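Local coordinates for protein putative mandelate racemase (PDB 2O56) that binds a magnesium ion and, as a member of the enolase superfamily, probably acts as a hydro-lyase, although its substrate is not established, at residues Met222-Asp227 with Gly272-Trp277; Ile243-Glu248 with Val292-Ile297; Leu253-Met258 with Tyr281-Glu286; Glu248-Leu253 with Lys259-Lys264; Asp174-Asp179 with Gln187-Pro192. One frame throughout, in Å; residues are numbered along the deposited sequence.

Interaction 1 (Met222-Asp227 with Gly272-Trp277); sequences MHAFTD and GERIYW. With MG (magnesium ion), chain I.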
# COMPACT_ATOMS: atom_id res chain seq x y z
N MET A 222 25.26 18.70 1.34
CA MET A 222 24.91 18.95 -0.06
C MET A 222 24.11 20.24 -0.24
O MET A 222 23.96 20.71 -1.36
CB MET A 222 24.09 17.79 -0.64
CG MET A 222 24.78 16.46 -0.67
SD MET A 222 26.40 16.48 -1.46
CE MET A 222 25.97 16.42 -3.19
N HIS A 223 23.56 20.75 0.86
CA HIS A 223 22.84 22.03 0.90
C HIS A 223 21.54 22.04 0.08
O HIS A 223 20.97 23.11 -0.13
CB HIS A 223 23.72 23.18 0.40
CG HIS A 223 24.76 23.65 1.37
ND1 HIS A 223 26.11 23.39 1.21
CD2 HIS A 223 24.65 24.39 2.51
CE1 HIS A 223 26.78 23.93 2.20
NE2 HIS A 223 25.93 24.54 3.00
N ALA A 224 21.11 20.87 -0.40
CA ALA A 224 20.03 20.73 -1.39
C ALA A 224 20.28 21.53 -2.66
O ALA A 224 19.33 22.05 -3.28
CB ALA A 224 18.65 21.08 -0.76
N PHE A 225 21.55 21.60 -3.07
CA PHE A 225 21.93 22.20 -4.35
C PHE A 225 21.76 21.12 -5.43
O PHE A 225 21.55 21.40 -6.62
CB PHE A 225 23.40 22.71 -4.34
CG PHE A 225 23.67 23.87 -3.36
CD1 PHE A 225 22.66 24.76 -2.99
CD2 PHE A 225 24.95 24.08 -2.86
CE1 PHE A 225 22.92 25.81 -2.12
CE2 PHE A 225 25.23 25.13 -1.99
CZ PHE A 225 24.21 26.02 -1.63
N THR A 226 21.87 19.87 -5.00
CA THR A 226 21.60 18.72 -5.85
C THR A 226 20.08 18.44 -5.89
O THR A 226 19.31 18.93 -5.05
CB THR A 226 22.31 17.47 -5.31
OG1 THR A 226 22.22 17.45 -3.88
CG2 THR A 226 23.80 17.46 -5.72
N ASP A 227 19.66 17.66 -6.88
CA ASP A 227 18.32 17.08 -6.85
C ASP A 227 18.42 15.57 -6.61
O ASP A 227 19.52 15.06 -6.34
CB ASP A 227 17.50 17.48 -8.10
CG ASP A 227 17.95 16.76 -9.38
OD1 ASP A 227 19.01 16.09 -9.38
OD2 ASP A 227 17.25 16.88 -10.42
N GLY A 272 16.71 18.66 8.07
CA GLY A 272 15.81 19.24 9.05
C GLY A 272 15.88 20.75 9.19
O GLY A 272 14.95 21.38 9.69
N GLU A 273 16.96 21.37 8.73
CA GLU A 273 17.05 22.83 8.83
C GLU A 273 15.94 23.55 8.06
O GLU A 273 15.56 24.68 8.41
CB GLU A 273 18.43 23.35 8.45
CG GLU A 273 18.84 23.15 7.01
CD GLU A 273 20.33 23.35 6.82
OE1 GLU A 273 21.08 22.36 6.92
OE2 GLU A 273 20.76 24.50 6.60
N ARG A 274 15.40 22.88 7.04
CA ARG A 274 14.30 23.41 6.26
C ARG A 274 13.01 22.59 6.31
O ARG A 274 12.18 22.67 5.42
CB ARG A 274 14.74 23.66 4.83
CG ARG A 274 15.61 24.91 4.71
CD ARG A 274 16.08 25.07 3.30
NE ARG A 274 17.23 24.21 3.03
CZ ARG A 274 18.02 24.34 1.98
NH1 ARG A 274 17.77 25.30 1.10
NH2 ARG A 274 19.05 23.53 1.81
N ILE A 275 12.85 21.87 7.41
CA ILE A 275 11.64 21.11 7.72
C ILE A 275 11.12 21.60 9.09
O ILE A 275 11.87 21.66 10.06
CB ILE A 275 11.99 19.62 7.84
CG1 ILE A 275 12.64 19.08 6.56
CG2 ILE A 275 10.77 18.81 8.13
CD1 ILE A 275 13.15 17.58 6.69
N TYR A 276 9.85 21.98 9.14
CA TYR A 276 9.34 22.75 10.28
C TYR A 276 8.20 22.05 10.99
O TYR A 276 7.28 21.54 10.36
CB TYR A 276 8.88 24.15 9.81
CG TYR A 276 9.79 24.77 8.80
CD1 TYR A 276 11.14 25.01 9.09
CD2 TYR A 276 9.32 25.09 7.53
CE1 TYR A 276 12.00 25.56 8.16
CE2 TYR A 276 10.19 25.64 6.58
CZ TYR A 276 11.53 25.87 6.92
OH TYR A 276 12.38 26.44 6.01
N TRP A 277 8.29 22.05 12.33
CA TRP A 277 7.24 21.56 13.24
C TRP A 277 7.10 20.04 13.20
O TRP A 277 7.68 19.37 12.35
CB TRP A 277 5.88 22.26 13.05
CG TRP A 277 5.92 23.77 12.96
CD1 TRP A 277 6.91 24.60 13.39
CD2 TRP A 277 4.89 24.61 12.44
NE1 TRP A 277 6.57 25.91 13.13
CE2 TRP A 277 5.33 25.94 12.56
CE3 TRP A 277 3.63 24.36 11.86
CZ2 TRP A 277 4.57 27.03 12.11
CZ3 TRP A 277 2.87 25.45 11.43
CH2 TRP A 277 3.34 26.76 11.57
MG MG I . 23.29 22.34 6.46
O HOH W 1 19.72 25.31 -1.04
O HOH W 2 24.21 23.52 8.10
O HOH W 3 22.36 21.79 4.31

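Interaction 2 (Ile243-Glu248 with Val292-Ile297); sequences IFYYEE and VIQPDI. With MG (magnesium ion), chain I.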
# COMPACT_ATOMS: atom_id res chain seq x y z
N ILE A 243 31.08 7.45 5.18
CA ILE A 243 30.39 8.72 5.50
C ILE A 243 29.42 8.59 6.70
O ILE A 243 28.60 7.67 6.75
CB ILE A 243 29.70 9.27 4.21
CG1 ILE A 243 30.75 9.45 3.11
CG2 ILE A 243 28.98 10.62 4.45
CD1 ILE A 243 31.81 10.54 3.44
N PHE A 244 29.55 9.51 7.67
CA PHE A 244 28.82 9.45 8.97
C PHE A 244 27.32 9.67 8.74
O PHE A 244 26.48 8.86 9.12
CB PHE A 244 29.34 10.55 9.88
CG PHE A 244 29.00 10.38 11.33
CD1 PHE A 244 29.26 9.18 11.99
CD2 PHE A 244 28.48 11.45 12.05
CE1 PHE A 244 28.96 9.06 13.34
CE2 PHE A 244 28.19 11.33 13.41
CZ PHE A 244 28.42 10.13 14.05
N TYR A 245 27.00 10.80 8.12
CA TYR A 245 25.74 10.91 7.40
C TYR A 245 25.78 11.88 6.24
O TYR A 245 26.76 12.60 6.05
CB TYR A 245 24.59 11.20 8.37
CG TYR A 245 24.80 12.30 9.39
CD1 TYR A 245 24.55 13.63 9.08
CD2 TYR A 245 25.20 12.01 10.70
CE1 TYR A 245 24.70 14.64 10.02
CE2 TYR A 245 25.36 13.01 11.65
CZ TYR A 245 25.12 14.32 11.30
OH TYR A 245 25.25 15.32 12.23
N TYR A 246 24.72 11.89 5.43
CA TYR A 246 24.68 12.57 4.15
C TYR A 246 23.56 13.61 4.28
O TYR A 246 22.41 13.23 4.39
CB TYR A 246 24.28 11.54 3.09
CG TYR A 246 24.41 11.95 1.63
CD1 TYR A 246 25.35 12.89 1.23
CD2 TYR A 246 23.58 11.38 0.65
CE1 TYR A 246 25.48 13.25 -0.11
CE2 TYR A 246 23.70 11.73 -0.70
CZ TYR A 246 24.65 12.67 -1.07
OH TYR A 246 24.77 13.03 -2.38
N GLU A 247 23.91 14.90 4.27
CA GLU A 247 23.02 15.95 4.77
C GLU A 247 22.32 16.72 3.64
O GLU A 247 22.96 17.17 2.68
CB GLU A 247 23.79 16.95 5.68
CG GLU A 247 22.96 18.15 6.07
CD GLU A 247 23.62 19.05 7.10
OE1 GLU A 247 24.49 18.58 7.88
OE2 GLU A 247 23.27 20.24 7.12
N GLU A 248 21.01 16.87 3.76
CA GLU A 248 20.21 17.56 2.76
C GLU A 248 20.53 17.22 1.30
O GLU A 248 20.78 18.13 0.51
CB GLU A 248 20.32 19.08 2.97
CG GLU A 248 19.57 19.60 4.19
CD GLU A 248 19.16 21.04 4.04
OE1 GLU A 248 20.06 21.88 3.95
OE2 GLU A 248 17.94 21.33 4.01
N VAL A 292 18.98 10.82 10.69
CA VAL A 292 19.36 11.90 11.62
C VAL A 292 18.51 13.12 11.28
O VAL A 292 18.42 13.49 10.12
CB VAL A 292 20.87 12.26 11.49
CG1 VAL A 292 21.24 13.54 12.33
CG2 VAL A 292 21.73 11.09 11.92
N ILE A 293 17.88 13.73 12.29
CA ILE A 293 17.10 14.95 12.07
C ILE A 293 17.82 16.18 12.61
O ILE A 293 18.53 16.11 13.62
CB ILE A 293 15.65 14.83 12.59
CG1 ILE A 293 15.63 14.65 14.11
CG2 ILE A 293 14.90 13.66 11.87
CD1 ILE A 293 14.31 15.09 14.73
N GLN A 294 17.66 17.30 11.91
CA GLN A 294 18.45 18.50 12.19
C GLN A 294 17.61 19.76 12.32
O GLN A 294 17.90 20.75 11.64
CB GLN A 294 19.50 18.71 11.10
CG GLN A 294 20.33 17.46 10.81
CD GLN A 294 21.23 17.65 9.62
OE1 GLN A 294 20.78 17.92 8.53
NE2 GLN A 294 22.53 17.51 9.83
N PRO A 295 16.60 19.75 13.22
CA PRO A 295 15.84 20.98 13.36
C PRO A 295 16.73 22.06 13.94
O PRO A 295 17.60 21.79 14.77
CB PRO A 295 14.71 20.61 14.35
CG PRO A 295 15.24 19.40 15.11
CD PRO A 295 16.15 18.69 14.15
N ASP A 296 16.54 23.28 13.45
CA ASP A 296 17.14 24.48 14.03
C ASP A 296 16.10 25.03 15.01
O ASP A 296 14.98 25.29 14.62
CB ASP A 296 17.41 25.46 12.87
CG ASP A 296 18.15 26.73 13.30
OD1 ASP A 296 17.70 27.41 14.23
OD2 ASP A 296 19.17 27.08 12.67
N ILE A 297 16.47 25.21 16.28
CA ILE A 297 15.50 25.67 17.27
C ILE A 297 14.99 27.07 16.92
O ILE A 297 13.86 27.41 17.24
CB ILE A 297 16.06 25.59 18.73
CG1 ILE A 297 16.24 24.13 19.15
CG2 ILE A 297 15.14 26.28 19.78
CD1 ILE A 297 17.30 23.91 20.24
MG MG I . 23.29 22.34 6.46
O HOH W 2 24.21 23.52 8.10
O HOH W 3 22.36 21.79 4.31

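Interaction 3 (Leu253-Met258 with Tyr281-Glu286); sequences LNPAQM and YRPFLE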
# COMPACT_ATOMS: atom_id res chain seq x y z
N LEU A 253 10.39 19.47 -0.14
CA LEU A 253 9.05 19.85 -0.62
C LEU A 253 8.17 18.67 -1.05
O LEU A 253 6.94 18.68 -0.83
CB LEU A 253 9.17 20.87 -1.76
CG LEU A 253 9.79 22.23 -1.42
CD1 LEU A 253 9.65 23.18 -2.61
CD2 LEU A 253 9.17 22.84 -0.18
N ASN A 254 8.79 17.65 -1.65
CA ASN A 254 8.15 16.33 -1.88
C ASN A 254 8.97 15.28 -1.12
O ASN A 254 10.07 14.90 -1.57
CB ASN A 254 8.13 16.04 -3.40
CG ASN A 254 7.55 14.66 -3.77
OD1 ASN A 254 7.13 13.89 -2.90
ND2 ASN A 254 7.54 14.36 -5.08
N PRO A 255 8.49 14.84 0.06
CA PRO A 255 9.21 13.88 0.89
C PRO A 255 9.59 12.57 0.22
O PRO A 255 10.47 11.87 0.73
CB PRO A 255 8.22 13.61 2.03
CG PRO A 255 7.50 14.92 2.15
CD PRO A 255 7.25 15.30 0.72
N ALA A 256 8.94 12.24 -0.90
CA ALA A 256 9.21 10.98 -1.61
C ALA A 256 10.58 10.98 -2.26
O ALA A 256 11.17 9.92 -2.45
CB ALA A 256 8.12 10.68 -2.65
N GLN A 257 11.07 12.18 -2.58
CA GLN A 257 12.39 12.34 -3.19
C GLN A 257 13.49 11.97 -2.19
O GLN A 257 14.44 11.28 -2.54
CB GLN A 257 12.60 13.76 -3.73
CG GLN A 257 11.53 14.27 -4.69
CD GLN A 257 11.12 13.28 -5.75
OE1 GLN A 257 9.94 13.05 -5.98
NE2 GLN A 257 12.10 12.70 -6.42
N MET A 258 13.35 12.43 -0.95
CA MET A 258 14.24 11.98 0.14
C MET A 258 14.26 10.46 0.31
O MET A 258 15.33 9.85 0.52
CB MET A 258 13.85 12.65 1.47
CG MET A 258 14.96 12.61 2.56
SD MET A 258 16.31 13.79 2.30
CE MET A 258 15.44 15.35 2.47
N TYR A 281 8.05 17.17 9.97
CA TYR A 281 8.80 15.92 10.13
C TYR A 281 7.99 14.67 9.88
O TYR A 281 8.53 13.67 9.39
CB TYR A 281 9.53 15.87 11.48
CG TYR A 281 10.70 16.81 11.46
CD1 TYR A 281 11.96 16.36 11.08
CD2 TYR A 281 10.53 18.16 11.78
CE1 TYR A 281 13.02 17.22 11.04
CE2 TYR A 281 11.60 19.04 11.74
CZ TYR A 281 12.85 18.55 11.37
OH TYR A 281 13.94 19.39 11.31
N ARG A 282 6.69 14.72 10.19
CA ARG A 282 5.84 13.54 10.07
C ARG A 282 6.07 12.64 8.83
O ARG A 282 6.31 11.44 9.01
CB ARG A 282 4.36 13.90 10.23
CG ARG A 282 3.46 12.69 10.15
CD ARG A 282 2.03 13.02 9.67
NE ARG A 282 2.06 13.64 8.34
CZ ARG A 282 2.13 12.96 7.19
NH1 ARG A 282 2.17 11.63 7.18
NH2 ARG A 282 2.18 13.62 6.05
N PRO A 283 6.02 13.20 7.60
CA PRO A 283 6.17 12.33 6.42
C PRO A 283 7.54 11.68 6.28
O PRO A 283 7.64 10.57 5.75
CB PRO A 283 5.99 13.28 5.25
CG PRO A 283 6.33 14.62 5.81
CD PRO A 283 5.80 14.60 7.18
N PHE A 284 8.57 12.36 6.74
CA PHE A 284 9.94 11.78 6.77
C PHE A 284 10.10 10.68 7.81
O PHE A 284 10.96 9.78 7.69
CB PHE A 284 10.95 12.89 7.01
CG PHE A 284 10.93 13.92 5.94
CD1 PHE A 284 11.62 13.70 4.75
CD2 PHE A 284 10.18 15.07 6.08
CE1 PHE A 284 11.59 14.63 3.71
CE2 PHE A 284 10.12 16.01 5.04
CZ PHE A 284 10.84 15.78 3.85
N LEU A 285 9.29 10.75 8.86
CA LEU A 285 9.31 9.70 9.88
C LEU A 285 8.55 8.50 9.37
O LEU A 285 9.01 7.37 9.49
CB LEU A 285 8.71 10.20 11.20
CG LEU A 285 9.42 11.39 11.85
CD1 LEU A 285 8.63 11.82 13.06
CD2 LEU A 285 10.80 11.01 12.27
N GLU A 286 7.40 8.76 8.76
CA GLU A 286 6.56 7.70 8.21
C GLU A 286 7.16 7.00 7.01
O GLU A 286 6.96 5.81 6.84
CB GLU A 286 5.15 8.22 7.91
CG GLU A 286 4.37 8.50 9.20
CD GLU A 286 2.94 8.95 8.95
OE1 GLU A 286 2.43 8.76 7.82
OE2 GLU A 286 2.33 9.50 9.88

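Interaction 4 (Glu248-Leu253 with Lys259-Lys264); sequences EPVMPL and KQVADK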
# COMPACT_ATOMS: atom_id res chain seq x y z
N GLU A 248 21.01 16.87 3.76
CA GLU A 248 20.21 17.56 2.76
C GLU A 248 20.53 17.22 1.30
O GLU A 248 20.78 18.13 0.51
CB GLU A 248 20.32 19.08 2.97
CG GLU A 248 19.57 19.60 4.19
CD GLU A 248 19.16 21.04 4.04
OE1 GLU A 248 20.06 21.88 3.95
OE2 GLU A 248 17.94 21.33 4.01
N PRO A 249 20.49 15.92 0.93
CA PRO A 249 20.79 15.61 -0.47
C PRO A 249 19.77 16.26 -1.42
O PRO A 249 20.07 16.56 -2.58
CB PRO A 249 20.66 14.09 -0.51
CG PRO A 249 19.75 13.74 0.64
CD PRO A 249 20.11 14.72 1.69
N VAL A 250 18.56 16.52 -0.94
CA VAL A 250 17.52 17.04 -1.81
C VAL A 250 16.60 17.90 -0.90
O VAL A 250 16.57 17.72 0.31
CB VAL A 250 16.76 15.86 -2.50
CG1 VAL A 250 15.99 14.99 -1.45
CG2 VAL A 250 15.79 16.37 -3.54
N MET A 251 15.89 18.87 -1.48
CA MET A 251 14.95 19.70 -0.71
C MET A 251 13.77 18.86 -0.20
O MET A 251 13.52 17.79 -0.75
CB MET A 251 14.47 20.86 -1.58
CG MET A 251 13.57 20.47 -2.72
SD MET A 251 13.14 21.89 -3.76
CE MET A 251 12.20 21.08 -5.06
N PRO A 252 13.05 19.33 0.86
CA PRO A 252 11.98 18.56 1.49
C PRO A 252 10.57 18.69 0.91
O PRO A 252 9.65 18.06 1.44
CB PRO A 252 11.97 19.10 2.94
CG PRO A 252 12.46 20.48 2.83
CD PRO A 252 13.28 20.61 1.57
N LEU A 253 10.39 19.47 -0.14
CA LEU A 253 9.05 19.85 -0.62
C LEU A 253 8.17 18.67 -1.05
O LEU A 253 6.94 18.68 -0.83
CB LEU A 253 9.17 20.87 -1.76
CG LEU A 253 9.79 22.23 -1.42
CD1 LEU A 253 9.65 23.18 -2.61
CD2 LEU A 253 9.17 22.84 -0.18
N LYS A 259 13.08 9.85 0.26
CA LYS A 259 12.95 8.40 0.28
C LYS A 259 13.67 7.74 -0.91
O LYS A 259 14.35 6.72 -0.73
CB LYS A 259 11.49 7.99 0.35
CG LYS A 259 11.20 6.50 0.60
CD LYS A 259 12.05 5.88 1.67
CE LYS A 259 11.74 4.39 1.82
NZ LYS A 259 10.28 4.13 1.91
N GLN A 260 13.56 8.33 -2.09
CA GLN A 260 14.25 7.79 -3.26
C GLN A 260 15.79 7.81 -3.05
O GLN A 260 16.45 6.84 -3.38
CB GLN A 260 13.82 8.51 -4.54
CG GLN A 260 14.51 8.06 -5.83
CD GLN A 260 14.04 6.72 -6.38
OE1 GLN A 260 13.16 6.06 -5.81
NE2 GLN A 260 14.63 6.31 -7.49
N VAL A 261 16.32 8.89 -2.48
CA VAL A 261 17.76 8.96 -2.17
C VAL A 261 18.14 7.87 -1.15
O VAL A 261 19.09 7.13 -1.37
CB VAL A 261 18.22 10.40 -1.72
CG1 VAL A 261 19.76 10.45 -1.47
CG2 VAL A 261 17.88 11.42 -2.80
N ALA A 262 17.34 7.73 -0.09
CA ALA A 262 17.56 6.72 0.95
C ALA A 262 17.63 5.31 0.38
O ALA A 262 18.48 4.51 0.77
CB ALA A 262 16.49 6.82 2.03
N ASP A 263 16.75 5.03 -0.59
CA ASP A 263 16.68 3.72 -1.23
C ASP A 263 17.95 3.38 -2.03
O ASP A 263 18.37 2.23 -2.07
CB ASP A 263 15.48 3.65 -2.17
CG ASP A 263 14.15 3.59 -1.43
OD1 ASP A 263 14.16 3.39 -0.20
OD2 ASP A 263 13.09 3.72 -2.08
N LYS A 264 18.53 4.39 -2.68
CA LYS A 264 19.57 4.18 -3.69
C LYS A 264 20.97 4.47 -3.15
O LYS A 264 21.97 4.10 -3.77
CB LYS A 264 19.29 5.05 -4.92
CG LYS A 264 17.89 4.84 -5.58
CD LYS A 264 17.56 3.35 -5.78
CE LYS A 264 16.39 3.13 -6.75
NZ LYS A 264 16.37 1.71 -7.24

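Interaction 5 (Asp174-Asp179 with Gln187-Pro192); sequences DTVAMD and QNLNGP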
# COMPACT_ATOMS: atom_id res chain seq x y z
N ASP A 174 30.95 20.41 2.38
CA ASP A 174 30.37 20.34 1.05
C ASP A 174 31.50 20.42 0.04
O ASP A 174 32.04 21.50 -0.20
CB ASP A 174 29.39 21.52 0.85
CG ASP A 174 28.64 21.48 -0.48
OD1 ASP A 174 29.09 20.81 -1.44
OD2 ASP A 174 27.58 22.15 -0.56
N THR A 175 31.85 19.28 -0.56
CA THR A 175 32.96 19.21 -1.50
C THR A 175 32.56 19.43 -2.96
O THR A 175 33.42 19.42 -3.84
CB THR A 175 33.69 17.88 -1.43
OG1 THR A 175 32.78 16.83 -1.78
CG2 THR A 175 34.28 17.65 -0.05
N VAL A 176 31.26 19.65 -3.22
CA VAL A 176 30.77 19.72 -4.61
C VAL A 176 30.54 21.15 -5.11
O VAL A 176 30.79 21.45 -6.29
CB VAL A 176 29.51 18.82 -4.82
CG1 VAL A 176 28.89 19.03 -6.19
CG2 VAL A 176 29.90 17.37 -4.70
N ALA A 177 30.08 22.04 -4.23
CA ALA A 177 29.49 23.32 -4.63
C ALA A 177 30.52 24.44 -4.89
O ALA A 177 30.17 25.52 -5.36
CB ALA A 177 28.45 23.77 -3.60
N MET A 178 31.79 24.17 -4.58
CA MET A 178 32.87 25.05 -5.02
C MET A 178 33.42 24.48 -6.32
O MET A 178 33.82 23.31 -6.36
CB MET A 178 33.99 25.10 -3.97
CG MET A 178 34.98 26.27 -4.13
SD MET A 178 34.34 27.82 -3.45
CE MET A 178 34.25 27.46 -1.70
N ASP A 179 33.47 25.28 -7.38
CA ASP A 179 34.14 24.81 -8.61
C ASP A 179 35.67 24.85 -8.46
O ASP A 179 36.18 25.15 -7.38
CB ASP A 179 33.65 25.53 -9.88
CG ASP A 179 34.08 26.99 -9.96
OD1 ASP A 179 34.85 27.46 -9.10
OD2 ASP A 179 33.63 27.68 -10.89
N GLN A 187 27.37 26.32 -10.52
CA GLN A 187 27.06 25.32 -11.54
C GLN A 187 25.66 24.72 -11.32
O GLN A 187 25.14 24.74 -10.20
CB GLN A 187 28.17 24.26 -11.64
CG GLN A 187 28.50 23.60 -10.33
CD GLN A 187 29.94 23.19 -10.18
OE1 GLN A 187 30.65 22.93 -11.16
NE2 GLN A 187 30.39 23.11 -8.93
N ASN A 188 25.04 24.23 -12.39
CA ASN A 188 23.74 23.58 -12.26
C ASN A 188 23.94 22.15 -11.77
O ASN A 188 24.49 21.31 -12.49
CB ASN A 188 22.97 23.60 -13.59
CG ASN A 188 21.65 22.85 -13.52
OD1 ASN A 188 20.91 22.95 -12.54
ND2 ASN A 188 21.35 22.09 -14.57
N LEU A 189 23.52 21.89 -10.55
CA LEU A 189 23.77 20.58 -9.96
C LEU A 189 22.55 19.66 -10.00
O LEU A 189 22.53 18.64 -9.33
CB LEU A 189 24.35 20.72 -8.54
CG LEU A 189 25.75 21.32 -8.38
CD1 LEU A 189 26.11 21.45 -6.90
CD2 LEU A 189 26.83 20.50 -9.13
N ASN A 190 21.54 20.02 -10.80
CA ASN A 190 20.34 19.19 -11.00
C ASN A 190 20.43 18.23 -12.18
O ASN A 190 21.01 18.56 -13.21
CB ASN A 190 19.10 20.07 -11.20
CG ASN A 190 18.91 21.09 -10.08
OD1 ASN A 190 18.58 20.75 -8.94
ND2 ASN A 190 19.11 22.37 -10.40
N GLY A 191 19.86 17.03 -12.03
CA GLY A 191 19.79 16.07 -13.13
C GLY A 191 21.00 15.17 -13.15
O GLY A 191 21.85 15.24 -12.26
N PRO A 192 21.10 14.29 -14.17
CA PRO A 192 22.32 13.48 -14.27
C PRO A 192 23.49 14.37 -14.66
O PRO A 192 23.32 15.29 -15.45
CB PRO A 192 21.99 12.46 -15.37
CG PRO A 192 20.77 12.94 -16.05
CD PRO A 192 20.15 14.06 -15.26
O HOH W 4 28.09 24.64 -7.36

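Interaction 1 (Met222-Asp227 with Gly272-Trp277)
R274 reaches H223 through one direct hydrogen bond, its NH2 lying 2.8 Å from H223 O with an N-H...O angle of 154°. The oxygen sits at the guanidinium edge, 3° out of plane, whereas the donor stands well above the carbonyl plane of H223. Water 1 adds a bridge, donating to H223 O at 2.7 Å and accepting from R274 NH1 at 2.9 Å. NH2 also forms a salt bridge with E248, the guanidinium meets F86 of the second subunit in a cation-pi contact, and H223 ND1 hydrogen-bonds to D174. The one other close approach is A224 CB, oblique to the guanidinium, 3.6 Å from R274 NH2. At the metal, E273 OE1 lies 2.3 Å from the magnesium ion, which E221 and E247 also bind. The two loops follow strands 217-221 and 269-271 of the parallel sheet and lead into helices 228-238 and 277-286, so the contact lies at the C-terminal strand ends, where this superfamily places its metal site.

Interaction 2 (Ile243-Glu248 with Val292-Ile297)
V292 stands over one face of the Y245 ring, the two side chains crossing at about a right angle. Its CG1 lies 4.2 Å from the ring centroid and 15° off the ring normal, which qualifies as a CH-pi contact, and its CG2 packs 3.8 Å from Y245 CD2. The Q294 and Y245 side chains run toward each other; Q294 NE2 comes obliquely to within 3.6 Å of Y245 CE1, the amide nearly perpendicular to the ring. That amide nitrogen also donates to E247 OE1 at 3.0 Å, with an N-H...O angle of 158°. The donor stands almost directly above the carboxylate plane, and the amide and carboxylate planes are 82° apart. The extended E247 chain, with CG anti to the backbone N, carries the other oxygen onward, and OE2 binds the magnesium ion at 2.2 Å. Strands 246-247 and 292-293 are not neighbours in the parallel sheet; strand 269-271 runs between them, and its A270 touches Y245, V292 and Q294. The side chains therefore meet across an intervening strand, within the TIM-barrel-like domain of the enolase superfamily. Second-shell bonds fix the polar ends: K172 forms a salt bridge with E247 OE1, and Q321 OE1 hydrogen-bonds with both Y245 OH and Q294 NE2. P192 of the fourth subunit packs against Y245 and V292.

Interaction 3 (Leu253-Met258 with Tyr281-Glu286)
P255 and M258 pack against P283 and F284 in an apolar helix-to-helix contact, joining the first turn of helix 255-264 to the last turns of helix 277-286. The F284 ring is central: its CG lies beside the backbone N, opposite the carbonyl carbon (chi1 -61°), a setting that carries the ring across to P255 and M258. P255 CB lies over one ring face, 4.1 Å from the F284 centroid and 22° off the normal, a CH-pi contact displaced toward the rim. P255 CG also meets F284 CZ at 3.8 Å. M258 takes the ring edge instead, its CB near the ring plane and 3.7 Å from F284 CE1. The two prolines touch as well, P255 CG to P283 CB at 3.8 Å. Each helix carries its own polar bracing. N254, at the N-cap position, accepts from A256 N through OD1 at 3.2 Å. In the partner helix, kinked around P283, R282 NH1 forms a salt bridge with E286 OE1 at 3.0 Å. M258 also rests on L269 and A271 of strand 269-271, which lies between the two helices in sequence; helix 277-286 packs through Y281 and L285 against helix 302-314, and R282 of the second subunit packs against N254 and P255.

Interaction 4 (Glu248-Leu253 with Lys259-Lys264)
The pyrrolidine ring of P249 is the only ring in this contact, and V261 meets it at the CB-CG bond. V261 CG1 is equally far from both ring atoms, 3.9 Å from P249 CB and 3.9 Å from P249 CG, so the methyl sits against the bond rather than against one carbon. The proline and valine side chains approach at a slant. The second branch of V261 serves the next residue, CG2 lying 4.3 Å from V250 CG1, a looser touch. This division follows from the valine torsion: CG1 is anti to the backbone N (chi1 -177°), while CG2 lies beside that nitrogen, and one side chain thus meets two successive loop residues. The interaction is wholly apolar and small, burying 99 Å² over both sides, yet all three residues are buried. Other neighbours pack on them: A231 of helix 228-238 and M258 lie against P249, T228 lies against V250, and L269 of strand 269-271 lies against V261. T226 OG1 hydrogen-bonds to P249 O, tying the loop to the preceding one. The arrangement is that of a beta-alpha unit of a TIM-like barrel, in which the loop leaving strand 246-247 turns into helix 255-264 and that helix packs back against it.

Interaction 5 (Asp174-Asp179 with Gln187-Pro192)
V176 and A177, which touch Q187 and L189, both give their backbone N to one oxygen, OD1 of D174. V176 N donates at 3.0 Å, with D174 OD1 met nearly along its C-O bond, and defines an Asx turn. A177 N donates to D174 OD1 at 3.2 Å from above the carboxylate plane, 47° out of it. Two bonds on one oxygen thus shape the loop bend presented to residues 187-192. Between the segments, the amide of Q187 is linked through water 4, which donates to A177 O at 3.0 Å and accepts from Q187 NE2 at 3.2 Å. NE2 also stands 3.1 Å from V176 O, but the poor angle excludes a direct hydrogen bond. Q187 CG lies between its backbone N and carbonyl carbon (chi1 54°), and a bend about CB-CG helps set the direction of the amide. The apolar part is a valine-leucine pair whose side chains slide past each other in opposite directions: V176 CG1 touches both leucine methyls, L189 CD1 at 3.8 Å and L189 CD2 at 3.9 Å. Both segments belong to the long loop between strand 170-173 and helix 195-212. That helix supports the contact with L198 against V176 and I197 against Q187 and L189, while F234 of helix 228-238 packs on V176.

All five contacts fall within the barrel-like C-terminal domain. Interaction 5 closes first along the chain, in the loop after strand 170-173, before the others begin. Interactions 1 and 2 alternate in sequence, their centres about 9 Å apart, and both reach the magnesium ion, which draws ligands from successive strand ends. Interaction 4 is nested within the loops closed by each of them. Interactions 3 and 4 share L253 and helix 255-264, with centres about 8 Å apart, and carry the packing outward to the helical layer. Interaction 5 touches interaction 1 but lies about 23 Å, centre to centre, from interaction 3. The set thus runs from metal site to outer helices and subunit interfaces.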